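Local coordinates for protein cellulose 1,4-beta-cellobiosidase (Thermobifida fusca, PDB 4JJJ) that probably hydrolyses cellulose to cellobiose as a family 48 glycoside hydrolase, this chain being the catalytic part of a longer protein that also carries a carbohydrate-binding module, at residues Asp269-Ala281 against Thr378-Thr390. The protein carries 1 engineered substitution. Sequence-based numbering, arbitrary orientation.
Sequences DKYFKKIGNCVGA and TNSWKGSYDTPPT. With FE (Fe (III) ion), chain N; BGC (beta-D-glucopyranose), chain D; BGC (beta-D-glucopyranose), chain B.
Tyr385 and Asp269 reach toward each other from opposite directions, and Tyr385 OH donates to the syn lone pair of Asp269 OD2 at 2.7 Å. The same oxygen accepts the backbone N-H groups of Tyr271 and Lys273 from opposite faces of the carboxylate, each about 45° out of its plane, the Tyr271 bond closing an Asx turn; three donors on one atom would probably favour the ionised acid. The other oxygen, OD1, takes the amide of Asn379, whose ND2 lies 2.9 Å away in a nearly straight bond, with carboxylate and amide planes perpendicular. Asn379 has CG anti to its own N (chi1 -163°), which carries the amide between two bonds: ND2 gives to Asp269, and Asn379 OD1 receives Gly276 N at 2.9 Å. Ile275 CD1 packs against this amide. The Tyr385 ring is sandwiched: Lys273 CE sits over one face, 4.0 Å from the centroid, in a CH-pi contact, and Ser380 OG covers the opposite face. Cys278 SG, disulfide-bonded to Cys284, approaches obliquely, 3.4 Å from Tyr385 CD1. Two loops of the (alpha/alpha)6 catalytic domain are thereby pinned together beside the glycan-binding cleft, where Lys270, also paired with Glu108, and Tyr271 each hydrogen-bond a glucose unit. Gly280 N donates to Tyr385 O at 2.7 Å, and Val279 CG2 rests on Pro388 CD. Next door, Asp386 turns away and binds the iron ion through OD1 at 2.2 Å, alongside four waters.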
loop_
_atom_site.group_PDB
_atom_site.type_symbol
_atom_site.label_atom_id
_atom_site.label_comp_id
_atom_site.label_asym_id
_atom_site.label_seq_id
_atom_site.Cartn_x
_atom_site.Cartn_y
_atom_site.Cartn_z
ATOM N N ASP A 269 14.433 -10.053 3.362
ATOM C CA ASP A 269 13.758 -10.709 4.489
ATOM C C ASP A 269 13.688 -9.733 5.698
ATOM O O ASP A 269 14.605 -8.944 5.914
ATOM C CB ASP A 269 14.563 -11.966 4.881
ATOM C CG ASP A 269 13.924 -12.732 6.013
ATOM O OD1 ASP A 269 12.994 -13.528 5.725
ATOM O OD2 ASP A 269 14.368 -12.531 7.157
ATOM N N LYS A 270 12.645 -9.880 6.514
ATOM C CA LYS A 270 12.435 -8.999 7.615
ATOM C C LYS A 270 13.706 -8.831 8.450
ATOM O O LYS A 270 14.057 -7.725 8.830
ATOM C CB LYS A 270 11.303 -9.485 8.442
ATOM C CG LYS A 270 10.793 -8.580 9.520
ATOM C CD LYS A 270 9.666 -9.183 10.382
ATOM C CE LYS A 270 9.228 -8.235 11.478
ATOM N NZ LYS A 270 8.120 -8.840 12.235
ATOM N N TYR A 271 14.286 -9.975 8.848
ATOM C CA TYR A 271 15.457 -9.947 9.685
ATOM C C TYR A 271 16.715 -10.383 8.922
ATOM O O TYR A 271 17.703 -10.896 9.516
ATOM C CB TYR A 271 15.240 -10.798 10.940
ATOM C CG TYR A 271 14.252 -10.186 11.882
ATOM C CD1 TYR A 271 14.602 -9.096 12.641
ATOM C CD2 TYR A 271 12.921 -10.710 11.956
ATOM C CE1 TYR A 271 13.638 -8.476 13.495
ATOM C CE2 TYR A 271 11.976 -10.103 12.790
ATOM C CZ TYR A 271 12.375 -8.983 13.530
ATOM O OH TYR A 271 11.381 -8.445 14.380
ATOM N N PHE A 272 16.762 -10.077 7.645
ATOM C CA PHE A 272 17.865 -10.325 6.771
ATOM C C PHE A 272 18.332 -11.801 6.861
ATOM O O PHE A 272 19.515 -12.046 6.761
ATOM C CB PHE A 272 19.009 -9.315 7.042
ATOM C CG PHE A 272 18.628 -7.882 6.714
ATOM C CD1 PHE A 272 18.724 -7.411 5.409
ATOM C CD2 PHE A 272 18.137 -7.023 7.726
ATOM C CE1 PHE A 272 18.255 -6.120 5.163
ATOM C CE2 PHE A 272 17.723 -5.728 7.454
ATOM C CZ PHE A 272 17.747 -5.305 6.138
ATOM N N LYS A 273 17.396 -12.699 7.048
ATOM C CA LYS A 273 17.738 -14.132 6.928
ATOM C C LYS A 273 18.029 -14.491 5.529
ATOM O O LYS A 273 17.483 -13.958 4.550
ATOM C CB LYS A 273 16.598 -14.976 7.331
ATOM C CG LYS A 273 16.117 -14.865 8.735
ATOM C CD LYS A 273 16.983 -15.469 9.764
ATOM C CE LYS A 273 16.153 -16.022 10.937
ATOM N NZ LYS A 273 17.168 -16.601 11.875
ATOM N N LYS A 274 18.840 -15.529 5.361
ATOM C CA LYS A 274 19.020 -16.048 4.041
ATOM C C LYS A 274 17.686 -16.537 3.480
ATOM O O LYS A 274 16.885 -17.228 4.154
ATOM C CB LYS A 274 19.933 -17.256 4.110
ATOM C CG LYS A 274 20.264 -17.944 2.783
ATOM C CD LYS A 274 21.269 -19.087 3.077
ATOM C CE LYS A 274 21.688 -19.815 1.822
ATOM N NZ LYS A 274 22.680 -19.054 1.006
ATOM N N ILE A 275 17.439 -16.208 2.225
ATOM C CA ILE A 275 16.230 -16.697 1.580
ATOM C C ILE A 275 16.261 -18.140 1.211
ATOM O O ILE A 275 17.255 -18.645 0.629
ATOM C CB ILE A 275 15.908 -15.916 0.289
ATOM C CG1 ILE A 275 15.849 -14.413 0.552
ATOM C CG2 ILE A 275 14.664 -16.525 -0.366
ATOM C CD1 ILE A 275 14.716 -13.975 1.435
ATOM N N GLY A 276 15.223 -18.852 1.579
ATOM C CA GLY A 276 14.967 -20.164 1.018
ATOM C C GLY A 276 14.977 -21.239 2.076
ATOM O O GLY A 276 15.932 -21.360 2.794
ATOM N N ASN A 277 13.896 -22.000 2.094
ATOM C CA ASN A 277 13.674 -23.085 3.076
ATOM C C ASN A 277 14.041 -22.601 4.483
ATOM O O ASN A 277 14.732 -23.239 5.278
ATOM C CB ASN A 277 14.453 -24.296 2.617
ATOM C CG ASN A 277 14.007 -24.744 1.206
ATOM O OD1 ASN A 277 12.862 -24.952 0.980
ATOM N ND2 ASN A 277 14.915 -24.750 0.245
ATOM N N CYS A 278 13.555 -21.393 4.808
ATOM C CA CYS A 278 13.972 -20.694 6.005
ATOM C C CYS A 278 12.971 -21.085 7.044
ATOM O O CYS A 278 12.000 -20.328 7.353
ATOM C CB CYS A 278 13.965 -19.187 5.760
ATOM S SG CYS A 278 14.631 -18.179 7.104
ATOM N N VAL A 279 13.242 -22.240 7.704
ATOM C CA VAL A 279 12.270 -22.861 8.594
ATOM C C VAL A 279 13.022 -23.033 9.922
ATOM O O VAL A 279 14.081 -23.663 9.938
ATOM C CB VAL A 279 11.782 -24.212 8.079
ATOM C CG1 VAL A 279 10.875 -24.878 9.064
ATOM C CG2 VAL A 279 11.028 -24.015 6.793
ATOM N N GLY A 280 12.472 -22.488 10.993
ATOM C CA GLY A 280 13.096 -22.531 12.316
ATOM C C GLY A 280 13.874 -21.244 12.540
ATOM O O GLY A 280 14.930 -21.025 11.953
ATOM N N ALA A 281 13.353 -20.365 13.383
ATOM C CA ALA A 281 13.998 -19.137 13.610
ATOM C C ALA A 281 15.443 -19.242 14.124
ATOM O O ALA A 281 16.275 -18.495 13.687
ATOM C CB ALA A 281 13.171 -18.248 14.488
ATOM N N THR A 378 6.118 -16.164 0.970
ATOM C CA THR A 378 6.881 -15.662 2.096
ATOM C C THR A 378 8.097 -16.486 2.511
ATOM O O THR A 378 8.099 -17.763 2.347
ATOM C CB THR A 378 5.979 -15.531 3.384
ATOM O OG1 THR A 378 6.755 -14.921 4.417
ATOM C CG2 THR A 378 5.482 -16.834 3.814
ATOM N N ASN A 379 9.127 -15.772 2.955
ATOM C CA ASN A 379 10.330 -16.453 3.535
ATOM C C ASN A 379 10.171 -16.743 5.056
ATOM O O ASN A 379 11.097 -17.236 5.696
ATOM C CB ASN A 379 11.603 -15.606 3.330
ATOM C CG ASN A 379 12.874 -16.419 3.528
ATOM O OD1 ASN A 379 13.022 -17.428 2.910
ATOM N ND2 ASN A 379 13.758 -15.939 4.291
ATOM N N SER A 380 9.102 -16.269 5.656
ATOM C CA SER A 380 8.871 -16.449 7.101
ATOM C C SER A 380 7.456 -16.896 7.312
ATOM O O SER A 380 6.504 -16.099 7.436
ATOM C CB SER A 380 9.115 -15.190 7.856
ATOM O OG SER A 380 9.019 -15.329 9.288
ATOM N N TRP A 381 7.231 -18.238 7.344
ATOM C CA TRP A 381 5.908 -18.710 7.564
ATOM C C TRP A 381 5.308 -18.205 8.910
ATOM O O TRP A 381 5.887 -18.396 9.966
ATOM C CB TRP A 381 5.911 -20.269 7.482
ATOM C CG TRP A 381 4.577 -20.831 7.250
ATOM C CD1 TRP A 381 3.862 -21.601 8.135
ATOM C CD2 TRP A 381 3.740 -20.698 6.086
ATOM N NE1 TRP A 381 2.631 -21.897 7.602
ATOM C CE2 TRP A 381 2.538 -21.347 6.348
ATOM C CE3 TRP A 381 3.896 -20.067 4.847
ATOM C CZ2 TRP A 381 1.496 -21.417 5.398
ATOM C CZ3 TRP A 381 2.901 -20.121 3.918
ATOM C CH2 TRP A 381 1.693 -20.808 4.194
ATOM N N LYS A 382 4.104 -17.655 8.822
ATOM C CA LYS A 382 3.328 -17.150 9.929
ATOM C C LYS A 382 4.088 -16.028 10.600
ATOM O O LYS A 382 3.815 -15.641 11.786
ATOM C CB LYS A 382 2.949 -18.251 10.893
ATOM C CG LYS A 382 1.860 -19.103 10.269
ATOM C CD LYS A 382 1.634 -20.284 11.150
ATOM C CE LYS A 382 0.517 -21.108 10.559
ATOM N NZ LYS A 382 0.308 -22.330 11.409
ATOM N N GLY A 383 5.074 -15.507 9.937
ATOM C CA GLY A 383 5.915 -14.457 10.570
ATOM C C GLY A 383 6.758 -14.841 11.790
ATOM O O GLY A 383 7.242 -13.946 12.482
ATOM N N SER A 384 7.079 -16.113 11.885
ATOM C CA SER A 384 7.946 -16.634 12.947
ATOM C C SER A 384 8.845 -17.754 12.386
ATOM O O SER A 384 9.323 -18.600 13.127
ATOM C CB SER A 384 7.153 -17.079 14.142
ATOM O OG SER A 384 6.235 -18.128 13.781
ATOM N N TYR A 385 9.107 -17.760 11.078
ATOM C CA TYR A 385 9.901 -18.770 10.421
ATOM C C TYR A 385 9.341 -20.188 10.795
ATOM O O TYR A 385 10.166 -21.071 11.108
ATOM C CB TYR A 385 11.408 -18.646 10.697
ATOM C CG TYR A 385 11.922 -17.255 10.306
ATOM C CD1 TYR A 385 12.106 -16.915 9.002
ATOM C CD2 TYR A 385 12.105 -16.260 11.259
ATOM C CE1 TYR A 385 12.444 -15.585 8.642
ATOM C CE2 TYR A 385 12.450 -14.955 10.915
ATOM C CZ TYR A 385 12.629 -14.638 9.584
ATOM O OH TYR A 385 12.979 -13.354 9.291
ATOM N N ASP A 386 8.027 -20.328 10.801
ATOM C CA ASP A 386 7.343 -21.534 11.234
ATOM C C ASP A 386 7.429 -22.546 10.121
ATOM O O ASP A 386 7.975 -22.350 9.074
ATOM C CB ASP A 386 5.885 -21.252 11.549
ATOM C CG ASP A 386 5.314 -22.103 12.653
ATOM O OD1 ASP A 386 5.964 -23.154 13.001
ATOM O OD2 ASP A 386 4.296 -21.586 13.233
ATOM N N THR A 387 6.912 -23.728 10.444
ATOM C CA THR A 387 6.965 -24.863 9.515
ATOM C C THR A 387 5.753 -24.878 8.658
ATOM O O THR A 387 4.607 -24.996 9.111
ATOM C CB THR A 387 6.941 -26.139 10.393
ATOM O OG1 THR A 387 8.152 -26.117 11.148
ATOM C CG2 THR A 387 6.812 -27.347 9.410
ATOM N N PRO A 388 5.930 -24.690 7.341
ATOM C CA PRO A 388 4.750 -24.799 6.535
ATOM C C PRO A 388 4.309 -26.216 6.264
ATOM O O PRO A 388 5.179 -27.119 6.419
ATOM C CB PRO A 388 5.182 -24.155 5.225
ATOM C CG PRO A 388 6.514 -23.677 5.427
ATOM C CD PRO A 388 7.113 -24.467 6.550
ATOM N N PRO A 389 3.073 -26.394 5.784
ATOM C CA PRO A 389 2.599 -27.757 5.504
ATOM C C PRO A 389 3.489 -28.448 4.508
ATOM O O PRO A 389 3.980 -27.860 3.478
ATOM C CB PRO A 389 1.202 -27.597 4.918
ATOM C CG PRO A 389 0.831 -26.158 5.015
ATOM C CD PRO A 389 2.003 -25.381 5.527
ATOM N N THR A 390 3.692 -29.729 4.693
ATOM C CA THR A 390 4.447 -30.495 3.721
ATOM C C THR A 390 3.779 -30.469 2.299
ATOM O O THR A 390 2.571 -30.537 2.206
ATOM C CB THR A 390 4.481 -31.947 4.193
ATOM O OG1 THR A 390 5.120 -31.924 5.475
ATOM C CG2 THR A 390 5.340 -32.816 3.308
HETATM FE FE FE N . 5.401 -24.346 14.707
HETATM C C2 BGC D . 6.624 -5.218 12.224
HETATM C C3 BGC D . 7.322 -5.203 13.568
HETATM C C4 BGC D . 7.822 -3.821 13.947
HETATM C C5 BGC D . 6.751 -2.776 13.776
HETATM C C6 BGC D . 7.180 -1.366 13.939
HETATM C C1 BGC D . 5.543 -4.109 12.211
HETATM O O2 BGC D . 6.063 -6.482 11.895
HETATM O O3 BGC D . 8.429 -6.144 13.553
HETATM O O4 BGC D . 8.176 -3.922 15.368
HETATM O O5 BGC D . 6.164 -2.855 12.440
HETATM O O6 BGC D . 6.089 -0.466 13.871
HETATM C C2 BGC B . 9.372 -3.122 17.148
HETATM C C3 BGC B . 10.746 -2.629 17.584
HETATM C C4 BGC B . 11.831 -3.664 17.186
HETATM C C5 BGC B . 11.703 -3.966 15.690
HETATM C C6 BGC B . 12.657 -5.127 15.247
HETATM C C1 BGC B . 9.392 -3.367 15.640
HETATM O O2 BGC B . 8.456 -2.089 17.452
HETATM O O3 BGC B . 10.708 -2.469 19.021
HETATM O O4 BGC B . 13.139 -3.120 17.365
HETATM O O5 BGC B . 10.364 -4.401 15.424
HETATM O O6 BGC B . 12.309 -6.374 15.849
HETATM O O HOH W 1 8.983 -11.866 13.023
HETATM O O HOH W 2 9.131 -20.291 7.477
HETATM O O HOH W 3 11.738 -19.903 3.066
HETATM O O HOH W 4 10.649 -20.775 14.392
HETATM O O HOH W 5 4.171 -23.019 15.638
HETATM O O HOH W 6 4.194 -26.046 13.638
HETATM O O HOH W 7 3.767 -23.952 13.673
HETATM O O HOH W 8 5.789 -25.517 13.160
#